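PDB 4PG7: homoserine dehydrogenase, which catalyses the NAD(P)-dependent interconversion of aspartate semialdehyde and homoserine, a hydride-transfer step of the aspartic acid pathway. Local coordinates for residues I57-I62 with S76-T81. Residues are numbered along the deposited sequence; the frame is centred on the assembly and turned at random.
Sequences IVIKHI and SQYHLT
His79 lays its side chain beside that of His61, on residues 57-62 of strand 55-63, while Tyr78 packs on Ile59 and Ile62. The CB of His79 lies 3.5 Å from the carbonyl O of Lys60; CG is still close to that oxygen, which sits near the ring plane at one edge. With CG anti to the backbone N (chi1 174°), the imidazole is carried alongside that of His61, both pointing the same way. The next ring atom, ND1, then faces ND1 of His61 at 2.9 Å in a hydrogen bond that either could donate, and CE1 lies 3.3 Å from the same His61 ND1. The rings meet rim to rim, neither over the face of the other, with their planes turned 68° apart. At the tip, NE2 has a weak hydrogen bond to a glycerol, probably from the crystallisation liquor, while His61 NE2 turns to Asp90. Tyr78 works along the other front: its CE1 packs 3.8 Å from Ile59 CB, and its CB receives CD1 of Ile62 at 3.6 Å. Next to these, Leu80 CD2 reaches back to Ile62 CB. Parallel pairing begins with Ile62 N to His79 O at 2.8 Å and continues with Thr81 N to Ile62 O at 3.0 Å. Before these direct bonds, a water joins His79 N to Ile59 O. Within this chain, strand 80-81 is an outermost strand of the parallel sheet, consistent with a Rossmann-type NAD-binding domain. Strand 22-29 flanks 55-63 on its other side; helix 33-53 packs against Ile59 and Tyr78, whose OH bonds Glu43, and helix 84-88 against His61, His79 and Thr81.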
loop_
_atom_site.group_PDB
_atom_site.type_symbol
_atom_site.label_atom_id
_atom_site.label_comp_id
_atom_site.label_asym_id
_atom_site.label_seq_id
_atom_site.Cartn_x
_atom_site.Cartn_y
_atom_site.Cartn_z
ATOM N N ILE A 57 -29.073 -14.871 -5.726
ATOM C CA ILE A 57 -28.002 -15.853 -5.782
ATOM C C ILE A 57 -28.475 -17.188 -5.227
ATOM O O ILE A 57 -28.842 -17.294 -4.057
ATOM C CB ILE A 57 -26.751 -15.418 -4.977
ATOM C CG1 ILE A 57 -26.298 -14.010 -5.378
ATOM C CG2 ILE A 57 -25.615 -16.408 -5.191
ATOM C CD1 ILE A 57 -26.135 -13.798 -6.867
ATOM N N VAL A 58 -28.460 -18.210 -6.068
ATOM C CA VAL A 58 -28.868 -19.547 -5.652
ATOM C C VAL A 58 -27.674 -20.474 -5.745
ATOM O O VAL A 58 -27.099 -20.683 -6.828
ATOM C CB VAL A 58 -30.027 -20.098 -6.513
ATOM C CG1 VAL A 58 -30.459 -21.482 -6.030
ATOM C CG2 VAL A 58 -31.213 -19.154 -6.460
ATOM N N ILE A 59 -27.287 -20.989 -4.586
ATOM C CA ILE A 59 -26.259 -22.005 -4.494
ATOM C C ILE A 59 -26.930 -23.335 -4.793
ATOM O O ILE A 59 -27.539 -23.961 -3.920
ATOM C CB ILE A 59 -25.596 -22.025 -3.104
ATOM C CG1 ILE A 59 -25.005 -20.648 -2.785
ATOM C CG2 ILE A 59 -24.522 -23.095 -3.066
ATOM C CD1 ILE A 59 -24.432 -20.507 -1.381
ATOM N N LYS A 60 -26.820 -23.758 -6.044
ATOM C CA LYS A 60 -27.556 -24.929 -6.520
ATOM C C LYS A 60 -26.833 -26.245 -6.240
ATOM O O LYS A 60 -27.481 -27.283 -6.103
ATOM C CB LYS A 60 -27.821 -24.801 -8.020
ATOM C CG LYS A 60 -28.818 -25.825 -8.526
ATOM C CD LYS A 60 -29.337 -25.486 -9.907
ATOM C CE LYS A 60 -30.186 -26.633 -10.445
ATOM N NZ LYS A 60 -30.260 -26.550 -11.919
ATOM N N HIS A 61 -25.498 -26.214 -6.202
ATOM C CA HIS A 61 -24.697 -27.404 -5.926
ATOM C C HIS A 61 -23.468 -27.017 -5.098
ATOM O O HIS A 61 -22.874 -25.959 -5.303
ATOM C CB HIS A 61 -24.179 -28.067 -7.220
ATOM C CG HIS A 61 -25.237 -28.390 -8.234
ATOM N ND1 HIS A 61 -26.067 -29.482 -8.123
ATOM C CD2 HIS A 61 -25.568 -27.790 -9.399
ATOM C CE1 HIS A 61 -26.894 -29.522 -9.154
ATOM N NE2 HIS A 61 -26.611 -28.501 -9.945
ATOM N N ILE A 62 -23.080 -27.899 -4.190
ATOM C CA ILE A 62 -21.799 -27.812 -3.536
ATOM C C ILE A 62 -21.071 -29.132 -3.713
ATOM O O ILE A 62 -21.569 -30.177 -3.313
ATOM C CB ILE A 62 -21.934 -27.457 -2.041
ATOM C CG1 ILE A 62 -22.704 -26.138 -1.879
ATOM C CG2 ILE A 62 -20.549 -27.306 -1.422
ATOM C CD1 ILE A 62 -23.021 -25.744 -0.441
ATOM N N SER A 76 -26.861 -28.511 5.448
ATOM C CA SER A 76 -27.803 -29.535 5.013
ATOM C C SER A 76 -28.942 -28.975 4.147
ATOM O O SER A 76 -29.678 -29.754 3.568
ATOM C CB SER A 76 -28.374 -30.315 6.209
ATOM O OG SER A 76 -29.249 -29.520 7.007
ATOM N N GLN A 77 -29.084 -27.655 4.034
ATOM C CA GLN A 77 -30.132 -27.073 3.182
ATOM C C GLN A 77 -29.722 -27.106 1.703
ATOM O O GLN A 77 -30.554 -26.994 0.825
ATOM C CB GLN A 77 -30.406 -25.617 3.589
ATOM N N TYR A 78 -28.429 -27.247 1.441
ATOM C CA TYR A 78 -27.903 -27.193 0.089
ATOM C C TYR A 78 -27.746 -28.583 -0.483
ATOM O O TYR A 78 -27.612 -29.568 0.229
ATOM C CB TYR A 78 -26.563 -26.428 0.049
ATOM C CG TYR A 78 -26.721 -25.032 0.566
ATOM C CD1 TYR A 78 -27.218 -24.033 -0.248
ATOM C CD2 TYR A 78 -26.415 -24.712 1.886
ATOM C CE1 TYR A 78 -27.380 -22.748 0.223
ATOM C CE2 TYR A 78 -26.572 -23.420 2.366
ATOM C CZ TYR A 78 -27.056 -22.441 1.527
ATOM O OH TYR A 78 -27.227 -21.142 1.967
ATOM N N HIS A 79 -27.763 -28.642 -1.794
ATOM C CA HIS A 79 -27.551 -29.894 -2.477
ATOM C C HIS A 79 -26.041 -30.182 -2.594
ATOM O O HIS A 79 -25.284 -29.428 -3.231
ATOM C CB HIS A 79 -28.203 -29.824 -3.831
ATOM C CG HIS A 79 -27.919 -31.010 -4.674
ATOM N ND1 HIS A 79 -27.197 -30.912 -5.836
ATOM C CD2 HIS A 79 -28.163 -32.326 -4.487
ATOM C CE1 HIS A 79 -27.052 -32.110 -6.366
ATOM N NE2 HIS A 79 -27.622 -32.985 -5.564
ATOM N N LEU A 80 -25.608 -31.241 -1.926
ATOM C CA LEU A 80 -24.199 -31.644 -1.899
ATOM C C LEU A 80 -24.022 -32.791 -2.859
ATOM O O LEU A 80 -24.849 -33.688 -2.889
ATOM C CB LEU A 80 -23.806 -32.129 -0.499
ATOM C CG LEU A 80 -24.085 -31.185 0.676
ATOM C CD1 LEU A 80 -23.630 -31.841 1.969
ATOM C CD2 LEU A 80 -23.381 -29.845 0.490
ATOM N N THR A 81 -22.954 -32.762 -3.634
ATOM C CA THR A 81 -22.639 -33.837 -4.539
ATOM C C THR A 81 -21.150 -34.159 -4.465
ATOM O O THR A 81 -20.356 -33.312 -4.096
ATOM C CB THR A 81 -23.020 -33.463 -5.989
ATOM O OG1 THR A 81 -22.629 -34.516 -6.874
ATOM C CG2 THR A 81 -22.359 -32.153 -6.414
HETATM O O HOH W 1 -28.578 -26.357 -3.205
#